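Long-range contacts in uncharacterized protein lp_2219 (Lactobacillus plantarum, PDB 3HFQ), which is of unknown function but adopts a seven-bladed beta-propeller fold of the lactonase family, so that a sugar-lactone-hydrolysing role is conceivable though unproven: residues D51-V56 against A66-D71; P88-V93 against H144-T149. The protein carries 1 engineered substitution. All coordinates share one frame; numbering follows the deposited sequence.

Contact 1 (D51-V56 against A66-D71)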
loop_
_atom_site.group_PDB
_atom_site.type_symbol
_atom_site.label_atom_id
_atom_site.label_comp_id
_atom_site.label_asym_id
_atom_site.label_seq_id
_atom_site.Cartn_x
_atom_site.Cartn_y
_atom_site.Cartn_z
ATOM N N ASP A 51 -18.154 5.615 -2.441
ATOM C CA ASP A 51 -18.088 4.819 -1.226
ATOM C C ASP A 51 -18.181 3.320 -1.464
ATOM O O ASP A 51 -18.754 2.584 -0.662
ATOM C CB ASP A 51 -19.154 5.262 -0.220
ATOM C CG ASP A 51 -18.886 6.649 0.334
ATOM O OD1 ASP A 51 -17.707 6.958 0.624
ATOM O OD2 ASP A 51 -19.847 7.429 0.487
ATOM N N CYS A 52 -17.629 2.871 -2.586
ATOM C CA CYS A 52 -17.591 1.449 -2.866
ATOM C C CYS A 52 -16.225 0.994 -2.375
ATOM O O CYS A 52 -15.239 1.724 -2.492
ATOM C CB CYS A 52 -17.752 1.168 -4.359
ATOM S SG CYS A 52 -19.485 1.184 -4.897
ATOM N N LEU A 53 -16.185 -0.203 -1.805
ATOM C CA LEU A 53 -14.958 -0.768 -1.275
ATOM C C LEU A 53 -14.530 -1.957 -2.123
ATOM O O LEU A 53 -15.348 -2.802 -2.481
ATOM C CB LEU A 53 -15.185 -1.220 0.171
ATOM C CG LEU A 53 -14.078 -1.996 0.889
ATOM C CD1 LEU A 53 -12.833 -1.132 1.039
ATOM C CD2 LEU A 53 -14.593 -2.426 2.254
ATOM N N TYR A 54 -13.245 -2.009 -2.448
ATOM C CA TYR A 54 -12.700 -3.096 -3.246
ATOM C C TYR A 54 -11.624 -3.757 -2.398
ATOM O O TYR A 54 -10.718 -3.095 -1.903
ATOM C CB TYR A 54 -12.146 -2.538 -4.560
ATOM C CG TYR A 54 -13.235 -1.889 -5.393
ATOM C CD1 TYR A 54 -14.197 -2.666 -6.040
ATOM C CD2 TYR A 54 -13.370 -0.500 -5.444
ATOM C CE1 TYR A 54 -15.266 -2.081 -6.717
ATOM C CE2 TYR A 54 -14.445 0.098 -6.122
ATOM C CZ TYR A 54 -15.391 -0.704 -6.746
ATOM O OH TYR A 54 -16.471 -0.133 -7.391
ATOM N N SER A 55 -11.741 -5.068 -2.218
ATOM C CA SER A 55 -10.800 -5.788 -1.377
ATOM C C SER A 55 -10.231 -7.051 -1.985
ATOM O O SER A 55 -10.875 -7.715 -2.796
ATOM C CB SER A 55 -11.484 -6.165 -0.062
ATOM O OG SER A 55 -12.600 -7.011 -0.316
ATOM N N VAL A 56 -9.010 -7.374 -1.575
ATOM C CA VAL A 56 -8.353 -8.592 -2.015
ATOM C C VAL A 56 -9.316 -9.664 -1.524
ATOM O O VAL A 56 -9.900 -9.523 -0.446
ATOM C CB VAL A 56 -6.988 -8.750 -1.329
ATOM C CG1 VAL A 56 -6.425 -10.147 -1.578
ATOM C CG2 VAL A 56 -6.032 -7.689 -1.863
ATOM N N ALA A 66 -13.061 -8.400 -4.498
ATOM C CA ALA A 66 -14.471 -8.360 -4.123
ATOM C C ALA A 66 -14.898 -6.898 -4.092
ATOM O O ALA A 66 -14.133 -6.033 -3.667
ATOM C CB ALA A 66 -14.674 -8.991 -2.747
ATOM N N ALA A 67 -16.119 -6.636 -4.548
ATOM C CA ALA A 67 -16.667 -5.286 -4.579
ATOM C C ALA A 67 -17.803 -5.153 -3.573
ATOM O O ALA A 67 -18.693 -6.007 -3.511
ATOM C CB ALA A 67 -17.177 -4.961 -5.984
ATOM N N TRP A 68 -17.769 -4.078 -2.789
ATOM C CA TRP A 68 -18.795 -3.826 -1.785
ATOM C C TRP A 68 -19.272 -2.383 -1.853
ATOM O O TRP A 68 -18.518 -1.493 -2.241
ATOM C CB TRP A 68 -18.253 -4.045 -0.365
ATOM C CG TRP A 68 -17.350 -5.215 -0.178
ATOM C CD1 TRP A 68 -16.036 -5.310 -0.549
ATOM C CD2 TRP A 68 -17.677 -6.445 0.464
ATOM N NE1 TRP A 68 -15.530 -6.534 -0.183
ATOM C CE2 TRP A 68 -16.523 -7.261 0.426
ATOM C CE3 TRP A 68 -18.850 -6.964 1.035
ATOM C CZ2 TRP A 68 -16.490 -8.544 0.982
ATOM C CZ3 TRP A 68 -18.820 -8.239 1.584
ATOM C CH2 TRP A 68 -17.649 -9.023 1.536
ATOM N N GLN A 69 -20.528 -2.156 -1.476
ATOM C CA GLN A 69 -21.067 -0.804 -1.414
ATOM C C GLN A 69 -21.177 -0.502 0.074
ATOM O O GLN A 69 -21.839 -1.237 0.808
ATOM C CB GLN A 69 -22.463 -0.713 -2.036
ATOM C CG GLN A 69 -23.145 0.641 -1.783
ATOM C CD GLN A 69 -22.475 1.792 -2.521
ATOM O OE1 GLN A 69 -22.537 1.875 -3.747
ATOM N NE2 GLN A 69 -21.826 2.682 -1.775
ATOM N N ILE A 70 -20.517 0.559 0.523
ATOM C CA ILE A 70 -20.581 0.933 1.930
ATOM C C ILE A 70 -21.838 1.763 2.150
ATOM O O ILE A 70 -22.130 2.670 1.374
ATOM C CB ILE A 70 -19.350 1.767 2.355
ATOM C CG1 ILE A 70 -18.062 0.993 2.056
ATOM C CG2 ILE A 70 -19.435 2.107 3.832
ATOM C CD1 ILE A 70 -18.013 -0.386 2.674
ATOM N N ASP A 71 -22.587 1.436 3.199
ATOM C CA ASP A 71 -23.815 2.152 3.535
ATOM C C ASP A 71 -23.817 2.344 5.046
ATOM O O ASP A 71 -24.162 1.433 5.797
ATOM C CB ASP A 71 -25.037 1.341 3.088
ATOM C CG ASP A 71 -26.353 1.991 3.480
ATOM O OD1 ASP A 71 -26.376 3.218 3.709
ATOM O OD2 ASP A 71 -27.374 1.272 3.545
#
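Trp68 reaches across the hairpin to Ser55, and its indole N-H makes a nearly straight bond, NE1 to Ser55 OG 3.0 Å with 164° at the hydrogen. The hydroxyl lies close to the indole plane, at the ring edge. It gets there because OG sits between the backbone N and the carbonyl carbon (chi1 61°). The same edge of the ring also meets the backbone, with Trp68 CD1 3.2 Å from Leu53 O, a carbonyl that already accepts the Trp68 amide. Leu53 and Trp68 form a hydrogen-bonded antiparallel pair, closed in the other direction by Leu53 N to Trp68 O at 2.7 Å, and their side chains run side by side, pointing the same way. Ser55 and Ala66 make the next such pair. On the other face Tyr54 lays CE1 against Ala67 CB at 3.5 Å, while its hydroxyl is bonded to Gly119 O. This end is buried and tightly packed.

Toward Asp51 the contact opens to solvent. The last cross-strand bond, Ile70 N to Asp51 O at 2.9 Å, still holds the backbones together, and Ile70 CD1 touches Leu53 CB at 3.9 Å, but Asp51 is exposed, and its side chain comes no nearer than CB to Gln69 NE2. The Gln69 chain is bent at chi2 (68°), which swings CD out of the extended line. Its OE1 comes to 3.3 Å from Cys52 SG, and its NE2 bonds Ile70 O, the next carbonyl along, and Lys50 O, just before Asp51. Strand 45-47 flanks the pair on one side and strand 74-84 on the other. Two middle strands joined as an antiparallel hairpin, each bordered by a further strand, are the central part of a four-stranded propeller blade.

Contact 2 (P88-V93 against H144-T149). With PO4 (phosphate ion), chain C.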
loop_
_atom_site.group_PDB
_atom_site.type_symbol
_atom_site.label_atom_id
_atom_site.label_comp_id
_atom_site.label_asym_id
_atom_site.label_seq_id
_atom_site.Cartn_x
_atom_site.Cartn_y
_atom_site.Cartn_z
ATOM N N PRO A 88 -4.714 -11.560 -4.979
ATOM C CA PRO A 88 -3.738 -10.499 -5.256
ATOM C C PRO A 88 -3.145 -9.899 -3.975
ATOM O O PRO A 88 -3.467 -10.346 -2.871
ATOM C CB PRO A 88 -4.547 -9.491 -6.068
ATOM C CG PRO A 88 -5.938 -9.660 -5.520
ATOM C CD PRO A 88 -6.067 -11.162 -5.407
ATOM N N ALA A 89 -2.291 -8.887 -4.124
ATOM C CA ALA A 89 -1.641 -8.260 -2.973
ATOM C C ALA A 89 -1.852 -6.750 -2.865
ATOM O O ALA A 89 -1.536 -6.147 -1.839
ATOM C CB ALA A 89 -0.144 -8.562 -3.004
ATOM N N TYR A 90 -2.372 -6.143 -3.924
ATOM C CA TYR A 90 -2.611 -4.703 -3.949
ATOM C C TYR A 90 -3.834 -4.432 -4.813
ATOM O O TYR A 90 -4.125 -5.191 -5.737
ATOM C CB TYR A 90 -1.397 -3.985 -4.548
ATOM C CG TYR A 90 -1.417 -2.470 -4.437
ATOM C CD1 TYR A 90 -0.998 -1.832 -3.270
ATOM C CD2 TYR A 90 -1.842 -1.675 -5.504
ATOM C CE1 TYR A 90 -0.992 -0.442 -3.167
ATOM C CE2 TYR A 90 -1.846 -0.278 -5.412
ATOM C CZ TYR A 90 -1.419 0.329 -4.239
ATOM O OH TYR A 90 -1.402 1.704 -4.138
ATOM N N VAL A 91 -4.549 -3.354 -4.509
ATOM C CA VAL A 91 -5.729 -2.971 -5.282
ATOM C C VAL A 91 -5.876 -1.451 -5.225
ATOM O O VAL A 91 -5.641 -0.844 -4.182
ATOM C CB VAL A 91 -7.016 -3.668 -4.740
ATOM C CG1 VAL A 91 -7.270 -3.277 -3.289
ATOM C CG2 VAL A 91 -8.210 -3.320 -5.620
ATOM N N ALA A 92 -6.231 -0.838 -6.352
ATOM C CA ALA A 92 -6.401 0.615 -6.417
ATOM C C ALA A 92 -7.542 1.001 -7.355
ATOM O O ALA A 92 -7.920 0.226 -8.235
ATOM C CB ALA A 92 -5.102 1.274 -6.884
ATOM N N VAL A 93 -8.078 2.207 -7.172
ATOM C CA VAL A 93 -9.177 2.693 -8.003
ATOM C C VAL A 93 -8.771 3.871 -8.895
ATOM O O VAL A 93 -8.063 4.780 -8.456
ATOM C CB VAL A 93 -10.385 3.144 -7.130
ATOM C CG1 VAL A 93 -11.452 3.803 -8.004
ATOM C CG2 VAL A 93 -10.985 1.940 -6.400
ATOM N N HIS A 144 3.741 -6.208 -6.917
ATOM C CA HIS A 144 3.256 -5.804 -5.600
ATOM C C HIS A 144 2.593 -4.432 -5.541
ATOM O O HIS A 144 2.146 -3.998 -4.474
ATOM C CB HIS A 144 4.425 -5.821 -4.613
ATOM C CG HIS A 144 4.070 -6.358 -3.262
ATOM N ND1 HIS A 144 2.940 -5.966 -2.579
ATOM C CD2 HIS A 144 4.690 -7.270 -2.478
ATOM C CE1 HIS A 144 2.876 -6.618 -1.432
ATOM N NE2 HIS A 144 3.926 -7.416 -1.345
ATOM N N TYR A 145 2.524 -3.748 -6.676
ATOM C CA TYR A 145 1.947 -2.412 -6.696
ATOM C C TYR A 145 1.485 -2.053 -8.098
ATOM O O TYR A 145 2.199 -2.288 -9.076
ATOM C CB TYR A 145 3.008 -1.416 -6.194
ATOM C CG TYR A 145 2.610 0.050 -6.173
ATOM C CD1 TYR A 145 2.711 0.841 -7.319
ATOM C CD2 TYR A 145 2.176 0.653 -4.994
ATOM C CE1 TYR A 145 2.390 2.203 -7.286
ATOM C CE2 TYR A 145 1.847 2.013 -4.954
ATOM C CZ TYR A 145 1.960 2.780 -6.102
ATOM O OH TYR A 145 1.637 4.119 -6.071
ATOM N N THR A 146 0.275 -1.510 -8.181
ATOM C CA THR A 146 -0.316 -1.082 -9.445
ATOM C C THR A 146 -1.135 0.169 -9.150
ATOM O O THR A 146 -2.289 0.076 -8.731
ATOM C CB THR A 146 -1.266 -2.151 -10.038
ATOM O OG1 THR A 146 -2.239 -2.522 -9.053
ATOM C CG2 THR A 146 -0.485 -3.389 -10.474
ATOM N N ASP A 147 -0.541 1.338 -9.352
ATOM C CA ASP A 147 -1.263 2.575 -9.093
ATOM C C ASP A 147 -0.875 3.679 -10.075
ATOM O O ASP A 147 0.149 3.591 -10.751
ATOM C CB ASP A 147 -1.037 3.032 -7.647
ATOM C CG ASP A 147 -2.316 3.540 -6.996
ATOM O OD1 ASP A 147 -3.126 4.180 -7.700
ATOM O OD2 ASP A 147 -2.512 3.306 -5.783
ATOM N N LEU A 148 -1.702 4.719 -10.131
ATOM C CA LEU A 148 -1.522 5.835 -11.060
ATOM C C LEU A 148 -0.364 6.804 -10.833
ATOM O O LEU A 148 0.002 7.112 -9.701
ATOM C CB LEU A 148 -2.825 6.640 -11.129
ATOM C CG LEU A 148 -4.059 5.883 -11.626
ATOM C CD1 LEU A 148 -5.306 6.712 -11.374
ATOM C CD2 LEU A 148 -3.907 5.565 -13.110
ATOM N N THR A 149 0.198 7.288 -11.938
ATOM C CA THR A 149 1.287 8.257 -11.900
ATOM C C THR A 149 0.622 9.628 -11.996
ATOM O O THR A 149 -0.573 9.721 -12.265
ATOM C CB THR A 149 2.244 8.102 -13.109
ATOM O OG1 THR A 149 1.520 8.336 -14.320
ATOM C CG2 THR A 149 2.853 6.708 -13.142
HETATM P P PO4 C . 5.448 -9.094 0.996
HETATM O O1 PO4 C . 5.868 -10.196 2.040
HETATM O O2 PO4 C . 5.343 -7.697 1.715
HETATM O O3 PO4 C . 6.521 -9.018 -0.157
HETATM O O4 PO4 C . 4.043 -9.461 0.378
HETATM O O HOH W 1 -5.485 5.399 -7.385
#
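His144 begins the contact by setting its ring near Ala89, with CE1 3.9 Å from Ala89 CB, while its carbonyl oxygen approaches Tyr90 CB. On the side of NE2 the imidazole donates to O4 of a phosphate ion, 2.7 Å away and near the ring plane. The ion, probably from the crystallisation liquor, is also held by Arg190 and Arg259.

Tyr145 comes next. It extends in the same direction as Tyr90, and its CD2 stands over one face of the Tyr90 ring, off toward the rim, 3.7 Å from Tyr90 CZ. The rings are tilted 36° to each other, and His191 meets both of them. The Thr146 side chain slides past Tyr90 in the opposite direction, while its backbone O lies 3.4 Å from Tyr90 CE2, at the ring edge. That buried oxygen has no hydrogen-bonding partner in the model.

Asp147 carries the polar link. Tyr90 has CG anti to the backbone N (chi1 -171°), and Tyr90 OH donates to Asp147 OD2 at 2.6 Å, on the anti lone pair of that oxygen; ring and carboxylate planes are 68° apart. Ala92 CB sits against the same carboxylate. Its other oxygen, OD1, accepts Leu148 N at 2.9 Å and a water that also donates to Val93 O, so both oxygens are engaged and the group is fixed in rotation. Leu148 itself barely reaches the first segment.

The strands run nearly parallel, but their axes are 6.4 Å from each other, and no backbone hydrogen bond joins them. Ala89 and Tyr90 both face Ala103 of strand 99-104, a classic beta bulge. Such parallel first strands of successive blades, meeting through side chains around the central axis, are characteristic of a beta-propeller.

How the contacts relate
Going from the N terminus, contact 1 is met first: strand 52-59 turns back as strand 62-71, closing a short loop of nine residues within one blade. The chain then passes along strand 74-84, one of the two edge strands of that sheet, and enters the next blade at 90-94. Contact 2 closes a far longer loop of fifty residues, joining this strand to 143-148 of the following blade. The two contacts are in series, neither enclosing the other. They nevertheless touch: Val56 CG1 packs on Pro88 O, and Tyr54 CD2 on Val93 CG2 at 3.5 Å. Together they link three consecutive blades, one contact within a sheet, the other between sheets.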